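Long-range contacts in endoribonuclease (Porcine reproductive and respiratory syndrome virus, PDB 5DA1), which is the Nsp11 endoribonuclease part of the viral replicase polyprotein, an interferon-beta antagonist that probably degrades polyuridine-containing viral RNA: residues 192-198 and 210-214; 205-209 and 219-223. All coordinates share one frame. Residue numbers count along the deposited sequence, not the author numbering.

Contact 1. Residues 192-198 and 210-214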
ATOM      1  N   PRO A 192     -11.470 -28.582  -6.710  1.00 81.59           N
ATOM      2  CA  PRO A 192     -11.344 -29.374  -7.942  1.00 82.18           C
ATOM      3  C   PRO A 192     -10.636 -30.712  -7.686  1.00 82.44           C
ATOM      4  O   PRO A 192     -10.095 -30.938  -6.583  1.00 82.48           O
ATOM      5  CB  PRO A 192     -10.469 -28.487  -8.831  1.00 82.08           C
ATOM      6  CG  PRO A 192      -9.567 -27.760  -7.841  1.00 81.77           C
ATOM      7  CD  PRO A 192     -10.280 -27.736  -6.488  1.00 81.57           C
ATOM      8  N   GLU A 193     -10.643 -31.579  -8.699  1.00 82.45           N
ATOM      9  CA  GLU A 193      -9.983 -32.882  -8.596  1.00 82.33           C
ATOM     10  C   GLU A 193      -8.484 -32.791  -8.964  1.00 81.04           C
ATOM     11  O   GLU A 193      -7.641 -33.317  -8.230  1.00 80.71           O
ATOM     12  CB  GLU A 193     -10.771 -33.980  -9.376  1.00 83.03           C
ATOM     13  CG  GLU A 193      -9.939 -35.111 -10.101  1.00 85.63           C
ATOM     14  CD  GLU A 193      -9.183 -36.127  -9.172  1.00 88.83           C
ATOM     15  OE1 GLU A 193      -9.209 -36.012  -7.912  1.00 89.12           O
ATOM     16  OE2 GLU A 193      -8.547 -37.059  -9.735  1.00 89.55           O
ATOM     17  N   THR A 194      -8.161 -32.103 -10.064  1.00 79.64           N
ATOM     18  CA  THR A 194      -6.767 -32.004 -10.547  1.00 78.51           C
ATOM     19  C   THR A 194      -5.810 -31.297  -9.562  1.00 77.46           C
ATOM     20  O   THR A 194      -6.254 -30.712  -8.572  1.00 77.67           O
ATOM     21  CB  THR A 194      -6.707 -31.329 -11.929  1.00 78.58           C
ATOM     22  OG1 THR A 194      -7.545 -30.174 -11.916  1.00 78.83           O
ATOM     23  CG2 THR A 194      -7.212 -32.270 -13.001  1.00 78.64           C
ATOM     24  N   GLN A 195      -4.507 -31.353  -9.822  1.00 76.03           N
ATOM     25  CA  GLN A 195      -3.520 -30.692  -8.932  1.00 74.87           C
ATOM     26  C   GLN A 195      -3.610 -29.126  -8.931  1.00 73.47           C
ATOM     27  O   GLN A 195      -3.317 -28.452  -7.923  1.00 72.76           O
ATOM     28  CB  GLN A 195      -2.087 -31.203  -9.232  1.00 75.03           C
ATOM     29  CG  GLN A 195      -1.147 -31.316  -8.002  1.00 75.81           C
ATOM     30  CD  GLN A 195      -1.716 -32.144  -6.802  1.00 77.24           C
ATOM     31  OE1 GLN A 195      -2.862 -32.626  -6.814  1.00 77.35           O
ATOM     32  NE2 GLN A 195      -0.895 -32.292  -5.759  1.00 77.64           N
ATOM     33  N   SER A 196      -4.034 -28.578 -10.068  1.00 71.68           N
ATOM     34  CA  SER A 196      -4.191 -27.152 -10.251  1.00 69.81           C
ATOM     35  C   SER A 196      -5.307 -26.908 -11.257  1.00 69.22           C
ATOM     36  O   SER A 196      -5.667 -27.803 -12.014  1.00 69.26           O
ATOM     37  CB  SER A 196      -2.878 -26.537 -10.743  1.00 69.46           C
ATOM     38  OG  SER A 196      -2.785 -26.538 -12.158  1.00 67.50           O
ATOM     39  N   ARG A 197      -5.859 -25.699 -11.265  1.00 68.16           N
ATOM     40  CA  ARG A 197      -6.831 -25.309 -12.284  1.00 67.51           C
ATOM     41  C   ARG A 197      -6.883 -23.783 -12.435  1.00 66.69           C
ATOM     42  O   ARG A 197      -6.668 -23.053 -11.465  1.00 66.37           O
ATOM     43  CB  ARG A 197      -8.209 -25.895 -11.951  1.00 67.55           C
ATOM     44  CG  ARG A 197      -9.388 -25.070 -12.405  1.00 69.33           C
ATOM     45  CD  ARG A 197      -9.735 -25.259 -13.873  1.00 71.28           C
ATOM     46  NE  ARG A 197     -10.857 -26.182 -14.053  1.00 72.94           N
ATOM     47  CZ  ARG A 197     -11.767 -26.081 -15.025  1.00 73.42           C
ATOM     48  NH1 ARG A 197     -11.709 -25.086 -15.907  1.00 73.81           N
ATOM     49  NH2 ARG A 197     -12.746 -26.970 -15.114  1.00 72.59           N
ATOM     50  N   CYS A 198      -7.151 -23.320 -13.656  1.00 65.65           N
ATOM     51  CA  CYS A 198      -7.325 -21.902 -13.918  1.00 64.95           C
ATOM     52  C   CYS A 198      -8.697 -21.581 -14.357  1.00 64.12           C
ATOM     53  O   CYS A 198      -9.114 -21.945 -15.451  1.00 64.63           O
ATOM     54  CB  CYS A 198      -6.408 -21.427 -15.003  1.00 64.85           C
ATOM     55  SG  CYS A 198      -4.813 -21.390 -14.373  1.00 68.12           S
ATOM     56  N   LEU A 210      -8.336 -16.843 -12.278  1.00 52.98           N
ATOM     57  CA  LEU A 210      -8.110 -17.254 -10.895  1.00 53.03           C
ATOM     58  C   LEU A 210      -7.321 -18.586 -10.817  1.00 53.58           C
ATOM     59  O   LEU A 210      -7.837 -19.607 -11.232  1.00 53.46           O
ATOM     60  CB  LEU A 210      -9.460 -17.380 -10.180  1.00 52.51           C
ATOM     61  CG  LEU A 210      -9.535 -18.099  -8.819  1.00 52.56           C
ATOM     62  CD1 LEU A 210      -8.744 -17.383  -7.717  1.00 52.54           C
ATOM     63  CD2 LEU A 210     -10.962 -18.283  -8.360  1.00 50.47           C
ATOM     64  N   MET A 211      -6.084 -18.587 -10.311  1.00 54.12           N
ATOM     65  CA  MET A 211      -5.371 -19.853 -10.117  1.00 54.95           C
ATOM     66  C   MET A 211      -5.756 -20.497  -8.799  1.00 56.10           C
ATOM     67  O   MET A 211      -5.820 -19.842  -7.771  1.00 55.67           O
ATOM     68  CB  MET A 211      -3.848 -19.727 -10.108  1.00 54.66           C
ATOM     69  CG  MET A 211      -3.211 -18.793 -11.052  1.00 54.34           C
ATOM     70  SD  MET A 211      -4.120 -18.498 -12.533  1.00 54.70           S
ATOM     71  CE  MET A 211      -3.941 -16.727 -12.674  1.00 54.90           C
ATOM     72  N   VAL A 212      -5.989 -21.800  -8.836  1.00 57.74           N
ATOM     73  CA  VAL A 212      -6.215 -22.550  -7.614  1.00 59.54           C
ATOM     74  C   VAL A 212      -5.254 -23.745  -7.532  1.00 60.78           C
ATOM     75  O   VAL A 212      -5.082 -24.480  -8.506  1.00 61.25           O
ATOM     76  CB  VAL A 212      -7.654 -23.045  -7.522  1.00 59.19           C
ATOM     77  CG1 VAL A 212      -7.902 -23.644  -6.147  1.00 59.86           C
ATOM     78  CG2 VAL A 212      -8.627 -21.914  -7.787  1.00 59.56           C
ATOM     79  N   TRP A 213      -4.616 -23.918  -6.381  1.00 61.93           N
ATOM     80  CA  TRP A 213      -3.824 -25.100  -6.118  1.00 63.37           C
ATOM     81  C   TRP A 213      -4.427 -25.824  -4.913  1.00 64.71           C
ATOM     82  O   TRP A 213      -4.129 -25.509  -3.757  1.00 64.31           O
ATOM     83  CB  TRP A 213      -2.375 -24.737  -5.856  1.00 62.98           C
ATOM     84  CG  TRP A 213      -1.734 -23.891  -6.917  1.00 63.77           C
ATOM     85  CD1 TRP A 213      -1.924 -22.555  -7.127  1.00 63.82           C
ATOM     86  CD2 TRP A 213      -0.756 -24.312  -7.882  1.00 64.39           C
ATOM     87  NE1 TRP A 213      -1.139 -22.120  -8.170  1.00 65.01           N
ATOM     88  CE2 TRP A 213      -0.412 -23.178  -8.649  1.00 65.31           C
ATOM     89  CE3 TRP A 213      -0.147 -25.540  -8.179  1.00 64.15           C
ATOM     90  CZ2 TRP A 213       0.508 -23.236  -9.696  1.00 66.40           C
ATOM     91  CZ3 TRP A 213       0.762 -25.598  -9.207  1.00 64.19           C
ATOM     92  CH2 TRP A 213       1.084 -24.456  -9.958  1.00 65.78           C
ATOM     93  N   LYS A 214      -5.297 -26.786  -5.207  1.00 66.71           N
ATOM     94  CA  LYS A 214      -6.034 -27.551  -4.191  1.00 68.88           C
ATOM     95  C   LYS A 214      -5.050 -28.422  -3.406  1.00 69.55           C
ATOM     96  O   LYS A 214      -4.174 -29.051  -4.016  1.00 70.24           O
ATOM     97  CB  LYS A 214      -7.099 -28.407  -4.903  1.00 69.10           C
ATOM     98  CG  LYS A 214      -7.959 -29.366  -4.041  1.00 71.89           C
ATOM     99  CD  LYS A 214      -7.295 -30.763  -3.809  1.00 74.86           C
ATOM    100  CE  LYS A 214      -6.827 -31.478  -5.102  1.00 75.25           C
ATOM    101  NZ  LYS A 214      -7.967 -32.065  -5.855  1.00 74.66           N
TER

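Contact 2. Residues 205-209 and 219-223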
ATOM      1  N   PHE A 205     -17.399  -7.041 -13.310  1.00 47.74           N
ATOM      2  CA  PHE A 205     -17.529  -7.062 -14.765  1.00 48.28           C
ATOM      3  C   PHE A 205     -16.227  -7.095 -15.543  1.00 48.99           C
ATOM      4  O   PHE A 205     -16.235  -6.896 -16.751  1.00 49.02           O
ATOM      5  CB  PHE A 205     -18.391  -5.904 -15.271  1.00 48.37           C
ATOM      6  CG  PHE A 205     -19.815  -5.963 -14.829  1.00 47.04           C
ATOM      7  CD1 PHE A 205     -20.685  -6.897 -15.376  1.00 47.14           C
ATOM      8  CD2 PHE A 205     -20.288  -5.058 -13.889  1.00 46.51           C
ATOM      9  CE1 PHE A 205     -22.016  -6.942 -14.977  1.00 48.68           C
ATOM     10  CE2 PHE A 205     -21.611  -5.079 -13.468  1.00 47.43           C
ATOM     11  CZ  PHE A 205     -22.486  -6.017 -14.014  1.00 48.95           C
ATOM     12  N   LYS A 206     -15.112  -7.356 -14.879  1.00 50.12           N
ATOM     13  CA  LYS A 206     -13.851  -7.487 -15.594  1.00 51.59           C
ATOM     14  C   LYS A 206     -13.395  -8.951 -15.616  1.00 52.16           C
ATOM     15  O   LYS A 206     -13.465  -9.666 -14.609  1.00 51.64           O
ATOM     16  CB  LYS A 206     -12.799  -6.583 -14.968  1.00 51.90           C
ATOM     17  CG  LYS A 206     -11.421  -6.569 -15.656  1.00 53.70           C
ATOM     18  CD  LYS A 206     -10.337  -6.146 -14.626  1.00 56.06           C
ATOM     19  CE  LYS A 206      -9.229  -5.285 -15.236  1.00 56.83           C
ATOM     20  NZ  LYS A 206      -9.658  -3.866 -15.418  1.00 58.90           N
ATOM     21  N   GLU A 207     -12.959  -9.402 -16.783  1.00 53.31           N
ATOM     22  CA  GLU A 207     -12.513 -10.783 -16.906  1.00 54.47           C
ATOM     23  C   GLU A 207     -11.122 -11.022 -16.327  1.00 54.33           C
ATOM     24  O   GLU A 207     -10.087 -10.488 -16.790  1.00 54.81           O
ATOM     25  CB  GLU A 207     -12.597 -11.308 -18.330  1.00 54.68           C
ATOM     26  CG  GLU A 207     -12.720 -12.820 -18.295  1.00 58.96           C
ATOM     27  CD  GLU A 207     -12.258 -13.519 -19.564  1.00 64.85           C
ATOM     28  OE1 GLU A 207     -11.090 -13.334 -20.004  1.00 64.27           O
ATOM     29  OE2 GLU A 207     -13.081 -14.289 -20.107  1.00 67.78           O
ATOM     30  N   VAL A 208     -11.110 -11.867 -15.320  1.00 53.69           N
ATOM     31  CA  VAL A 208      -9.942 -12.053 -14.523  1.00 53.52           C
ATOM     32  C   VAL A 208      -9.683 -13.540 -14.425  1.00 53.76           C
ATOM     33  O   VAL A 208     -10.616 -14.323 -14.516  1.00 54.46           O
ATOM     34  CB  VAL A 208     -10.165 -11.376 -13.165  1.00 53.06           C
ATOM     35  CG1 VAL A 208      -9.437 -12.065 -12.070  1.00 53.36           C
ATOM     36  CG2 VAL A 208      -9.721  -9.956 -13.259  1.00 52.21           C
ATOM     37  N   ARG A 209      -8.429 -13.933 -14.267  1.00 53.45           N
ATOM     38  CA  ARG A 209      -8.094 -15.330 -14.179  1.00 53.85           C
ATOM     39  C   ARG A 209      -7.864 -15.692 -12.724  1.00 53.41           C
ATOM     40  O   ARG A 209      -7.272 -14.924 -11.997  1.00 54.06           O
ATOM     41  CB  ARG A 209      -6.843 -15.540 -15.001  1.00 54.26           C
ATOM     42  CG  ARG A 209      -6.455 -16.964 -15.231  1.00 56.82           C
ATOM     43  CD  ARG A 209      -5.341 -17.043 -16.286  1.00 59.64           C
ATOM     44  NE  ARG A 209      -5.881 -16.991 -17.648  1.00 60.32           N
ATOM     45  CZ  ARG A 209      -5.572 -16.061 -18.550  1.00 60.62           C
ATOM     46  NH1 ARG A 209      -4.687 -15.113 -18.239  1.00 59.29           N
ATOM     47  NH2 ARG A 209      -6.126 -16.110 -19.774  1.00 60.75           N
ATOM     48  N   TYR A 219      -5.380 -17.496  -5.935  1.00 52.86           N
ATOM     49  CA  TYR A 219      -5.176 -16.102  -6.137  1.00 51.00           C
ATOM     50  C   TYR A 219      -5.655 -15.669  -7.501  1.00 50.62           C
ATOM     51  O   TYR A 219      -5.655 -16.434  -8.449  1.00 50.68           O
ATOM     52  CB  TYR A 219      -3.713 -15.759  -5.932  1.00 50.86           C
ATOM     53  CG  TYR A 219      -2.765 -16.452  -6.880  1.00 49.72           C
ATOM     54  CD1 TYR A 219      -2.562 -15.973  -8.153  1.00 48.35           C
ATOM     55  CD2 TYR A 219      -2.041 -17.562  -6.471  1.00 49.07           C
ATOM     56  CE1 TYR A 219      -1.683 -16.594  -9.001  1.00 51.46           C
ATOM     57  CE2 TYR A 219      -1.174 -18.206  -7.309  1.00 49.22           C
ATOM     58  CZ  TYR A 219      -0.982 -17.729  -8.572  1.00 51.46           C
ATOM     59  OH  TYR A 219      -0.090 -18.374  -9.417  1.00 52.52           O
ATOM     60  N   PHE A 220      -6.090 -14.418  -7.567  1.00 50.12           N
ATOM     61  CA  PHE A 220      -6.580 -13.805  -8.776  1.00 49.00           C
ATOM     62  C   PHE A 220      -5.434 -13.230  -9.551  1.00 48.82           C
ATOM     63  O   PHE A 220      -4.353 -13.033  -9.022  1.00 48.27           O
ATOM     64  CB  PHE A 220      -7.574 -12.696  -8.421  1.00 48.62           C
ATOM     65  CG  PHE A 220      -8.967 -13.180  -8.232  1.00 47.93           C
ATOM     66  CD1 PHE A 220      -9.658 -13.774  -9.287  1.00 47.28           C
ATOM     67  CD2 PHE A 220      -9.589 -13.067  -7.008  1.00 48.73           C
ATOM     68  CE1 PHE A 220     -10.947 -14.228  -9.131  1.00 47.50           C
ATOM     69  CE2 PHE A 220     -10.901 -13.532  -6.830  1.00 48.79           C
ATOM     70  CZ  PHE A 220     -11.575 -14.111  -7.889  1.00 48.37           C
ATOM     71  N   GLN A 221      -5.673 -12.953 -10.820  1.00 49.48           N
ATOM     72  CA  GLN A 221      -4.697 -12.245 -11.614  1.00 50.34           C
ATOM     73  C   GLN A 221      -5.329 -11.658 -12.863  1.00 50.67           C
ATOM     74  O   GLN A 221      -6.278 -12.234 -13.390  1.00 51.09           O
ATOM     75  CB  GLN A 221      -3.586 -13.184 -11.995  1.00 50.27           C
ATOM     76  CG  GLN A 221      -2.289 -12.516 -12.178  1.00 52.00           C
ATOM     77  CD  GLN A 221      -1.218 -13.535 -12.318  1.00 55.44           C
ATOM     78  OE1 GLN A 221      -0.777 -14.117 -11.320  1.00 55.69           O
ATOM     79  NE2 GLN A 221      -0.803 -13.805 -13.569  1.00 56.87           N
ATOM     80  N   LEU A 222      -4.791 -10.523 -13.320  1.00 51.05           N
ATOM     81  CA  LEU A 222      -5.216  -9.849 -14.545  1.00 51.77           C
ATOM     82  C   LEU A 222      -4.657 -10.502 -15.813  1.00 52.96           C
ATOM     83  O   LEU A 222      -3.618 -11.177 -15.772  1.00 53.37           O
ATOM     84  CB  LEU A 222      -4.769  -8.390 -14.538  1.00 51.26           C
ATOM     85  CG  LEU A 222      -5.329  -7.425 -13.509  1.00 50.87           C
ATOM     86  CD1 LEU A 222      -4.645  -6.056 -13.640  1.00 47.80           C
ATOM     87  CD2 LEU A 222      -6.845  -7.330 -13.658  1.00 49.83           C
ATOM     88  N   GLU A 223      -5.332 -10.227 -16.934  1.00 53.93           N
ATOM     89  CA  GLU A 223      -5.058 -10.829 -18.228  1.00 54.57           C
ATOM     90  C   GLU A 223      -4.258  -9.948 -19.180  1.00 54.92           C
ATOM     91  O   GLU A 223      -3.853  -8.836 -18.847  1.00 55.46           O
ATOM     92  CB  GLU A 223      -6.383 -11.200 -18.877  1.00 54.86           C
ATOM     93  CG  GLU A 223      -7.178 -12.203 -18.031  1.00 57.08           C
ATOM     94  CD  GLU A 223      -8.418 -12.753 -18.721  1.00 58.52           C
ATOM     95  OE1 GLU A 223      -8.872 -12.136 -19.709  1.00 58.16           O
ATOM     96  OE2 GLU A 223      -8.943 -13.800 -18.256  1.00 59.97           O
TER

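Contact 1. Residues 192-198 and 210-214
K214 accounts for the largest share of the 500 Å² buried here. Its side chain curls back over the loop leading into strand 197-203, so that NZ donates hydrogen bonds to P192 O (2.5 Å) and E193 O (2.7 Å), with a weak third to T194 O (3.5 Å). A single ammonium thus gathers three successive carbonyls of the turn. The aliphatic part of K214 also packs on P192, CB to the proline CD at 3.6 Å. V212 sits where the loop gives way to regular antiparallel pairing: it forms a hydrogen-bonded pair with R197, V212 N to R197 O 3.0 Å and R197 N to V212 O 3.1 Å. On the face opposite V212, C198 SG meets M211 SD at 3.5 Å, and S196 CB lies over the six-membered ring of W213 in a CH-pi contact. This is the open end of the hairpin 197-203/206-213, near the surface; V212 packs on W199 of the first strand, while M211 and W213 reach Y219 of strand 217-221.

Contact 2. Residues 205-209 and 219-223
This is an antiparallel pairing of strands 206-213 and 217-221, the second hairpin of the three-stranded sheet in the EndoU-type domain, joined by side-chain packing where the last residues of the modelled chain pass beside the central strand. The pairing rests on one hydrogen-bonded pair, R209 with Q221: R209 N to Q221 O is 2.9 Å and Q221 N to R209 O 2.8 Å. The short axes of 206-209 and 219-221 approach to 5.4 Å and run at 127°, so these segments are strongly twisted relative to one another.

Side chains pack around this pair: V208 CG1 lies 3.3 Å from F220 CD1, and V208 CG2 touches L222 CD2 at 3.9 Å; L222 CD2 also meets K206 CE at 3.5 Å. E223, with the most surface covered, turns back toward the strand beside R209. Its CG lies over a face of the guanidinium, 3.8 Å from R209 NH1, and its OE2 is 3.9 Å from R209 NH2, a long salt bridge in which the oxygen sits well out of the guanidinium plane, leaving charge attraction alone. E207 OE1 lies only 2.5 Å from E223 OE1.

Strand 197-203 flanks the central strand on its other edge, where V208 bonds through its backbone to V201 and K200 lies against R209 and E223. V160 packs on V208, T179 and L186 pack on F220, and helix 7-12 contacts F205 and K206.

In the fold
Contacts 1 and 2 occupy successive lengths of strand 206-213, the middle strand of the antiparallel sheet 197-203/206-213/217-221, with their centres 15 Å apart. Contact 1 pairs it with the preceding strand and contact 2 with the following one, so the four segments alternate along the sequence. They meet directly: M211 N lies 2.9 Å from Y219 O, a probable hydrogen bond, and L210 CB packs 3.6 Å from F220 CE1. The sheet also borders the predicted active site. From side chain to side chain, Y219 of contact 2 comes closest to a predicted catalytic residue, about 4 Å from H144, whereas in contact 1 L210 is about 8 Å from H144 and W213 about 9 Å from H129.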